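Local structure of TetR family transcriptional regulator (Clostridium perfringens, 6AZH) at the interface of chains A and B. The protein probably binds operator DNA as a dimer and regulates genes, perhaps of fatty acid metabolism, in response to a small ligand. Sequence-based numbering; all coordinates share one arbitrary frame. Chains: chain A/B, TetR family transcriptional regulator.

The interface of chains A and B. Residues chain A 108, 152, 155, 159; chain B 163.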
ATOM      1  N   LEU A 108      -8.361   2.140   0.177  1.00 17.84           N
ATOM      2  CA  LEU A 108      -7.953   2.751  -1.084  1.00 18.96           C
ATOM      3  C   LEU A 108      -8.262   1.917  -2.322  1.00 23.01           C
ATOM      4  O   LEU A 108      -8.029   2.397  -3.437  1.00 22.86           O
ATOM      5  CB  LEU A 108      -6.453   3.021  -1.085  1.00 20.00           C
ATOM      6  CG  LEU A 108      -5.912   4.273  -0.421  1.00 21.89           C
ATOM      7  CD1 LEU A 108      -4.432   4.266  -0.714  1.00 23.70           C
ATOM      8  CD2 LEU A 108      -6.564   5.522  -0.942  1.00 21.21           C
ATOM      9  N   HIS A 152       3.651   8.841  -7.706  1.00 19.28           N
ATOM     10  CA  HIS A 152       2.932   7.774  -7.014  1.00 21.37           C
ATOM     11  C   HIS A 152       3.891   6.800  -6.347  1.00 18.56           C
ATOM     12  O   HIS A 152       3.574   6.256  -5.287  1.00 20.79           O
ATOM     13  CB  HIS A 152       2.013   7.030  -7.980  1.00 19.58           C
ATOM     14  CG  HIS A 152       0.713   7.730  -8.206  1.00 25.51           C
ATOM     15  ND1 HIS A 152       0.609   8.856  -8.990  1.00 27.18           N
ATOM     16  CD2 HIS A 152      -0.529   7.486  -7.726  1.00 24.16           C
ATOM     17  CE1 HIS A 152      -0.649   9.266  -9.001  1.00 28.62           C
ATOM     18  NE2 HIS A 152      -1.359   8.451  -8.243  1.00 23.83           N
ATOM     19  N   PHE A 155       4.884   8.522  -3.057  1.00 19.06           N
ATOM     20  CA  PHE A 155       3.840   8.294  -2.068  1.00 21.80           C
ATOM     21  C   PHE A 155       3.811   6.829  -1.639  1.00 23.10           C
ATOM     22  O   PHE A 155       3.673   6.522  -0.449  1.00 25.46           O
ATOM     23  CB  PHE A 155       2.476   8.709  -2.617  1.00 20.17           C
ATOM     24  CG  PHE A 155       1.365   8.516  -1.628  1.00 20.82           C
ATOM     25  CD1 PHE A 155       1.172   9.435  -0.607  1.00 22.26           C
ATOM     26  CD2 PHE A 155       0.546   7.400  -1.695  1.00 19.91           C
ATOM     27  CE1 PHE A 155       0.164   9.249   0.329  1.00 22.98           C
ATOM     28  CE2 PHE A 155      -0.457   7.206  -0.768  1.00 21.46           C
ATOM     29  CZ  PHE A 155      -0.652   8.135   0.238  1.00 22.25           C
ATOM     30  N   ILE A 159       3.496   3.343   1.796  1.00 20.23           N
ATOM     31  CA  ILE A 159       2.676   2.151   1.926  1.00 19.27           C
ATOM     32  C   ILE A 159       3.543   0.941   2.224  1.00 18.68           C
ATOM     33  O   ILE A 159       3.273   0.180   3.158  1.00 16.80           O
ATOM     34  CB  ILE A 159       1.822   1.937   0.664  1.00 20.82           C
ATOM     35  CG1 ILE A 159       1.006   3.203   0.385  1.00 30.42           C
ATOM     36  CG2 ILE A 159       0.936   0.712   0.857  1.00 25.17           C
ATOM     37  CD1 ILE A 159       0.060   3.119  -0.799  1.00 30.27           C
TER
ATOM     38  N   LEU B 163      -2.100   1.509  -7.221  1.00 17.80           N
ATOM     39  CA  LEU B 163      -2.819   2.690  -6.747  1.00 20.10           C
ATOM     40  C   LEU B 163      -2.922   3.746  -7.841  1.00 20.65           C
ATOM     41  O   LEU B 163      -3.971   4.376  -8.016  1.00 18.92           O
ATOM     42  CB  LEU B 163      -2.124   3.279  -5.523  1.00 20.27           C
ATOM     43  CG  LEU B 163      -2.734   4.587  -5.002  1.00 18.17           C
ATOM     44  CD1 LEU B 163      -4.199   4.412  -4.628  1.00 18.57           C
ATOM     45  CD2 LEU B 163      -1.932   5.133  -3.816  1.00 20.53           C
TER
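B:Leu163 of helix 147-168 meets A:Phe155 and A:Ile159 of helix 147-165, and A:Leu108 in the loop between helices 98-106 and 113-138, across a dimer interface of the TetR type, which in this family is usually a four-helix bundle built from the last two long helices of each subunit, here 147-165 and 174-187 in chain A. The interface is two-fold symmetric, so the same contact recurs with the chains exchanged.

B:Leu163 is the knob of this patch, with 43 Å² of its surface hidden by the other subunit. Its chi1 of 176° sets CG opposite the backbone N and beside the carbonyl carbon, and in this setting the branched end lies among the chain A groups. CD1 meets the CD1 methyl of A:Leu108 at 3.9 Å, the two leucine side chains running at a slant to each other. The flexible, branched end of A:Leu108 suits a loop position, from which it can place a methyl against its partner. CD2 of B:Leu163 sits among A:Phe155, A:Ile159 and that same A:Leu108 methyl. It lies 4.0 Å from CE2 of A:Phe155, at the rigid apolar edge formed by the ring's CD2 and CE2 rather than over the ring centre. A:Ile159, one helical turn beyond A:Phe155, brings the CD1 methyl at the end of its longer branch to 4.1 Å from the same leucine CD2. That branch is extended (chi2 -177°), which lets the beta-branched residue reach forward from the helix. The isoleucine CD1 and the phenylalanine CE2 also touch, 4.1 Å apart, so the leucine CD2 meets two adjoining apolar groups.

A:His152 borders the patch near the backbone of B:Leu163, its ring carbon CD2 4.4 Å from the leucine carbonyl carbon C. An imidazole suits such a margin, having a flat carbon edge for packing as well as polar nitrogens.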